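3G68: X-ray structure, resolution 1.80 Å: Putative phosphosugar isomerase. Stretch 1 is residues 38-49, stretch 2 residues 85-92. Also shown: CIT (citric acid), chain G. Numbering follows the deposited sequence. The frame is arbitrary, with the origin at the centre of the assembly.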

ATOM      1  N   ILE B  38       3.914 -46.618  39.009  1.00 16.96           N
ATOM      2  CA  ILE B  38       4.818 -46.288  40.078  1.00 18.34           C
ATOM      3  C   ILE B  38       6.014 -45.595  39.409  1.00 17.52           C
ATOM      4  O   ILE B  38       6.569 -46.121  38.432  1.00 17.94           O
ATOM      5  CB  ILE B  38       5.305 -47.547  40.844  1.00 17.39           C
ATOM      6  CG1 ILE B  38       4.116 -48.277  41.507  1.00 18.58           C
ATOM      7  CG2 ILE B  38       6.342 -47.151  41.866  1.00 20.60           C
ATOM      8  CD1 ILE B  38       4.434 -49.717  42.007  1.00 19.30           C
ATOM      9  N   ILE B  39       6.356 -44.395  39.879  1.00 17.54           N
ATOM     10  CA  ILE B  39       7.525 -43.672  39.398  1.00 17.27           C
ATOM     11  C   ILE B  39       8.563 -43.757  40.501  1.00 17.87           C
ATOM     12  O   ILE B  39       8.249 -43.412  41.633  1.00 16.16           O
ATOM     13  CB  ILE B  39       7.233 -42.187  39.139  1.00 17.67           C
ATOM     14  CG1 ILE B  39       6.088 -42.002  38.148  1.00 15.05           C
ATOM     15  CG2 ILE B  39       8.504 -41.510  38.656  1.00 20.72           C
ATOM     16  CD1 ILE B  39       5.505 -40.578  38.167  1.00 19.57           C
ATOM     17  N   THR B  40       9.774 -44.226  40.191  1.00 18.41           N
ATOM     18  CA  THR B  40      10.815 -44.354  41.209  1.00 19.18           C
ATOM     19  C   THR B  40      12.186 -43.927  40.707  1.00 19.61           C
ATOM     20  O   THR B  40      12.526 -44.136  39.539  1.00 20.06           O
ATOM     21  CB  THR B  40      10.884 -45.806  41.823  1.00 18.56           C
ATOM     22  OG1 THR B  40      11.759 -45.805  42.959  1.00 19.05           O
ATOM     23  CG2 THR B  40      11.388 -46.838  40.822  1.00 17.62           C
ATOM     24  N   GLY B  41      12.949 -43.309  41.611  1.00 18.03           N
ATOM     25  CA  GLY B  41      14.328 -42.868  41.371  1.00 17.57           C
ATOM     26  C   GLY B  41      14.911 -42.215  42.621  1.00 17.96           C
ATOM     27  O   GLY B  41      14.192 -42.009  43.603  1.00 18.36           O
ATOM     28  N   SER B  42      16.193 -41.851  42.580  1.00 17.81           N
ATOM     29  CA  SER B  42      16.869 -41.217  43.697  1.00 18.46           C
ATOM     30  C   SER B  42      17.059 -39.719  43.461  1.00 17.39           C
ATOM     31  O   SER B  42      17.041 -39.261  42.330  1.00 16.44           O
ATOM     32  CB  SER B  42      18.245 -41.850  43.911  1.00 19.50           C
ATOM     33  OG  SER B  42      18.134 -43.249  43.995  1.00 25.04           O
ATOM     34  N   GLY B  43      17.278 -38.973  44.534  1.00 16.00           N
ATOM     35  CA  GLY B  43      17.540 -37.526  44.457  1.00 17.18           C
ATOM     36  C   GLY B  43      16.673 -36.748  43.476  1.00 15.56           C
ATOM     37  O   GLY B  43      15.457 -36.821  43.554  1.00 15.79           O
ATOM     38  N   THR B  44      17.307 -36.042  42.538  1.00 15.56           N
ATOM     39  CA  THR B  44      16.612 -35.250  41.511  1.00 16.98           C
ATOM     40  C   THR B  44      15.600 -36.050  40.687  1.00 17.12           C
ATOM     41  O   THR B  44      14.551 -35.511  40.290  1.00 18.15           O
ATOM     42  CB  THR B  44      17.673 -34.529  40.635  1.00 17.93           C
ATOM     43  OG1 THR B  44      18.455 -33.688  41.501  1.00 13.10           O
ATOM     44  CG2 THR B  44      17.053 -33.692  39.512  1.00 16.78           C
ATOM     45  N   SER B  45      15.897 -37.330  40.438  1.00 17.83           N
ATOM     46  CA  SER B  45      14.964 -38.212  39.726  1.00 16.85           C
ATOM     47  C   SER B  45      13.730 -38.432  40.602  1.00 16.46           C
ATOM     48  O   SER B  45      12.592 -38.290  40.125  1.00 16.41           O
ATOM     49  CB  SER B  45      15.628 -39.518  39.326  1.00 19.40           C
ATOM     50  OG  SER B  45      16.598 -39.253  38.336  1.00 17.97           O
ATOM     51  N   TYR B  46      13.941 -38.689  41.897  1.00 15.24           N
ATOM     52  CA  TYR B  46      12.824 -38.777  42.843  1.00 13.88           C
ATOM     53  C   TYR B  46      11.990 -37.514  42.784  1.00 13.97           C
ATOM     54  O   TYR B  46      10.767 -37.593  42.690  1.00 15.49           O
ATOM     55  CB  TYR B  46      13.269 -39.030  44.292  1.00 14.41           C
ATOM     56  CG  TYR B  46      12.097 -39.126  45.258  1.00 16.13           C
ATOM     57  CD1 TYR B  46      11.170 -40.146  45.150  1.00 17.88           C
ATOM     58  CD2 TYR B  46      11.926 -38.188  46.272  1.00 15.78           C
ATOM     59  CE1 TYR B  46      10.078 -40.222  46.011  1.00 15.76           C
ATOM     60  CE2 TYR B  46      10.858 -38.267  47.140  1.00 17.96           C
ATOM     61  CZ  TYR B  46       9.946 -39.264  47.008  1.00 17.07           C
ATOM     62  OH  TYR B  46       8.901 -39.309  47.881  1.00 21.53           O
ATOM     63  N   HIS B  47      12.639 -36.350  42.796  1.00 13.17           N
ATOM     64  CA  HIS B  47      11.911 -35.071  42.802  1.00 12.76           C
ATOM     65  C   HIS B  47      11.057 -34.864  41.564  1.00 12.84           C
ATOM     66  O   HIS B  47      10.017 -34.231  41.644  1.00 13.10           O
ATOM     67  CB  HIS B  47      12.839 -33.859  43.008  1.00 11.24           C
ATOM     68  CG  HIS B  47      13.621 -33.897  44.300  1.00 10.72           C
ATOM     69  ND1 HIS B  47      14.897 -33.379  44.417  1.00  9.91           N
ATOM     70  CD2 HIS B  47      13.337 -34.462  45.499  1.00  8.15           C
ATOM     71  CE1 HIS B  47      15.338 -33.575  45.653  1.00 14.39           C
ATOM     72  NE2 HIS B  47      14.414 -34.236  46.330  1.00  9.05           N
ATOM     73  N   SER B  48      11.525 -35.351  40.418  1.00 13.34           N
ATOM     74  CA  SER B  48      10.741 -35.237  39.182  1.00 13.49           C
ATOM     75  C   SER B  48       9.409 -35.970  39.382  1.00 14.15           C
ATOM     76  O   SER B  48       8.363 -35.441  39.027  1.00 15.38           O
ATOM     77  CB  SER B  48      11.517 -35.722  37.946  1.00 12.49           C
ATOM     78  OG  SER B  48      11.662 -37.134  37.933  1.00 19.07           O
ATOM     79  N   GLY B  49       9.455 -37.158  40.001  1.00 13.35           N
ATOM     80  CA  GLY B  49       8.248 -37.913  40.347  1.00 14.09           C
ATOM     81  C   GLY B  49       7.361 -37.211  41.372  1.00 13.55           C
ATOM     82  O   GLY B  49       6.135 -37.130  41.211  1.00 14.41           O
ATOM     83  N   LEU B  85       2.843 -50.540  35.761  1.00 26.29           N
ATOM     84  CA  LEU B  85       4.055 -50.079  35.074  1.00 25.65           C
ATOM     85  C   LEU B  85       4.972 -49.363  36.082  1.00 24.56           C
ATOM     86  O   LEU B  85       4.563 -48.372  36.717  1.00 23.18           O
ATOM     87  CB  LEU B  85       3.705 -49.119  33.932  1.00 24.91           C
ATOM     88  CG  LEU B  85       4.848 -48.410  33.173  1.00 26.85           C
ATOM     89  CD1 LEU B  85       5.670 -49.411  32.355  1.00 23.16           C
ATOM     90  CD2 LEU B  85       4.324 -47.242  32.284  1.00 24.03           C
ATOM     91  N   VAL B  86       6.193 -49.870  36.247  1.00 24.59           N
ATOM     92  CA  VAL B  86       7.185 -49.190  37.093  1.00 25.26           C
ATOM     93  C   VAL B  86       8.070 -48.364  36.158  1.00 24.93           C
ATOM     94  O   VAL B  86       8.718 -48.908  35.248  1.00 26.58           O
ATOM     95  CB  VAL B  86       8.042 -50.145  37.944  1.00 25.89           C
ATOM     96  CG1 VAL B  86       9.091 -49.353  38.738  1.00 24.61           C
ATOM     97  CG2 VAL B  86       7.157 -50.928  38.872  1.00 26.23           C
ATOM     98  N   VAL B  87       8.057 -47.052  36.359  1.00 24.28           N
ATOM     99  CA  VAL B  87       8.884 -46.152  35.582  1.00 23.03           C
ATOM    100  C   VAL B  87      10.108 -45.800  36.432  1.00 23.39           C
ATOM    101  O   VAL B  87      10.000 -45.062  37.415  1.00 22.42           O
ATOM    102  CB  VAL B  87       8.136 -44.887  35.161  1.00 22.23           C
ATOM    103  CG1 VAL B  87       9.025 -44.039  34.269  1.00 19.06           C
ATOM    104  CG2 VAL B  87       6.824 -45.224  34.435  1.00 24.46           C
ATOM    105  N   GLY B  88      11.254 -46.372  36.057  1.00 23.06           N
ATOM    106  CA  GLY B  88      12.531 -46.071  36.688  1.00 22.70           C
ATOM    107  C   GLY B  88      13.118 -44.816  36.043  1.00 21.80           C
ATOM    108  O   GLY B  88      13.252 -44.751  34.817  1.00 22.63           O
ATOM    109  N   VAL B  89      13.469 -43.830  36.865  1.00 19.40           N
ATOM    110  CA  VAL B  89      14.044 -42.550  36.425  1.00 18.30           C
ATOM    111  C   VAL B  89      15.482 -42.410  36.960  1.00 18.87           C
ATOM    112  O   VAL B  89      15.717 -42.523  38.164  1.00 16.43           O
ATOM    113  CB  VAL B  89      13.178 -41.395  36.922  1.00 18.00           C
ATOM    114  CG1 VAL B  89      13.725 -40.025  36.439  1.00 15.20           C
ATOM    115  CG2 VAL B  89      11.728 -41.573  36.466  1.00 17.99           C
ATOM    116  N   SER B  90      16.444 -42.197  36.066  1.00 19.03           N
ATOM    117  CA  SER B  90      17.846 -41.982  36.444  1.00 19.71           C
ATOM    118  C   SER B  90      18.536 -41.241  35.322  1.00 19.35           C
ATOM    119  O   SER B  90      18.727 -41.832  34.271  1.00 20.23           O
ATOM    120  CB  SER B  90      18.564 -43.316  36.711  1.00 21.73           C
ATOM    121  OG  SER B  90      19.946 -43.115  37.001  1.00 19.85           O
ATOM    122  N   GLN B  91      18.915 -39.965  35.514  1.00 17.56           N
ATOM    123  CA  GLN B  91      19.528 -39.227  34.394  1.00 18.17           C
ATOM    124  C   GLN B  91      20.800 -39.870  33.853  1.00 19.23           C
ATOM    125  O   GLN B  91      20.951 -39.969  32.632  1.00 20.78           O
ATOM    126  CB  GLN B  91      19.755 -37.752  34.659  1.00 18.07           C
ATOM    127  CG  GLN B  91      20.145 -37.001  33.377  1.00 17.32           C
ATOM    128  CD  GLN B  91      20.209 -35.501  33.540  1.00 20.06           C
ATOM    129  OE1 GLN B  91      19.658 -34.950  34.497  1.00 17.67           O
ATOM    130  NE2 GLN B  91      20.887 -34.817  32.598  1.00 16.55           N
ATOM    131  N   GLY B  92      21.706 -40.289  34.734  1.00 19.36           N
ATOM    132  CA  GLY B  92      22.908 -40.993  34.304  1.00 21.01           C
ATOM    133  C   GLY B  92      22.579 -42.414  33.870  1.00 23.09           C
ATOM    134  O   GLY B  92      23.377 -43.047  33.164  1.00 25.84           O
TER
HETATM  135  C1  CIT G 401      20.756 -37.798  42.039  1.00 31.97           C
HETATM  136  O1  CIT G 401      20.406 -36.602  42.177  1.00 31.04           O
HETATM  137  O2  CIT G 401      21.812 -38.228  42.577  1.00 31.22           O
HETATM  138  C2  CIT G 401      19.918 -38.703  41.174  1.00 29.85           C
HETATM  139  C3  CIT G 401      20.759 -39.356  40.080  1.00 30.75           C
HETATM  140  O7  CIT G 401      21.571 -40.380  40.706  1.00 24.54           O
HETATM  141  C4  CIT G 401      21.657 -38.380  39.304  1.00 31.03           C
HETATM  142  C5  CIT G 401      22.317 -38.980  38.065  1.00 36.13           C
HETATM  143  O3  CIT G 401      23.358 -38.464  37.601  1.00 36.76           O
HETATM  144  O4  CIT G 401      21.864 -39.985  37.480  1.00 28.87           O
HETATM  145  C6  CIT G 401      19.767 -40.009  39.143  1.00 35.86           C
HETATM  146  O5  CIT G 401      19.075 -39.248  38.408  1.00 36.70           O
HETATM  147  O6  CIT G 401      19.685 -41.270  39.107  1.00 34.73           O
HETATM  148  O   HOH W   1      17.582 -42.456  40.082  1.00 18.98           O

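The backbone evidence identifies two neighbouring parallel strands: their N-to-C directions differ by 18°, their axes approach to 4.7 Å, and the register pairs Ile-38 with Val-86, Ile-39 with Val-87 and Thr-40 with Gly-88. Four hydrogen bonds join them in the alternating pattern of a parallel ladder. Ile-38 N donates to Leu-85 O (3.0 Å), Val-87 N to Ile-38 O (2.7 Å), Thr-40 N to Val-87 O (2.9 Å) and Val-89 N to Thr-40 O (2.9 Å). N-H...O angles of 162° to 172° show nearly linear bonds. CA-H...O contacts supplement them, including Val-86 CA to Ile-38 O and Gly-88 CA to Thr-40 O, both 3.4 Å.

Apolar contacts line both faces of this sheet. On the face carrying Ile-38, Val-86 and Thr-40, Ile-38 CD1 lies 4.3 Å from Val-86 CG2, and Thr-40 CG2 lies 4.0 Å from Val-86 CG1. On the face carrying Ile-39 and Val-87, Ile-39 CG2 meets Val-89 CG2 at 3.9 Å. Val-89 also packs against the helix, with its CG1 3.5 Å from Ser-45 CB and 3.9 Å from Ser-48 OG. Ser-48 OG donates to Ser-45 O (2.6 Å), so its proton is used within the helix, where the oxygen can still lie against the valine methyl.

Close packing leaves little room at Gly-41: an ideal CB there would sit 2.5 Å from Val-89 O, a clash.

Polar bridging completes the junction. One water accepts from Ser-42 N (2.9 Å) and donates to Val-89 O (2.7 Å) and citrate O6 (2.6 Å). The citrate, probably from the crystallisation liquor, links the stretches further: its O5 accepts from Ser-45 OG at a very short 2.5 Å and from Gln-91 N at 3.0 Å, while Ser-90 OG donates to O6 (2.8 Å).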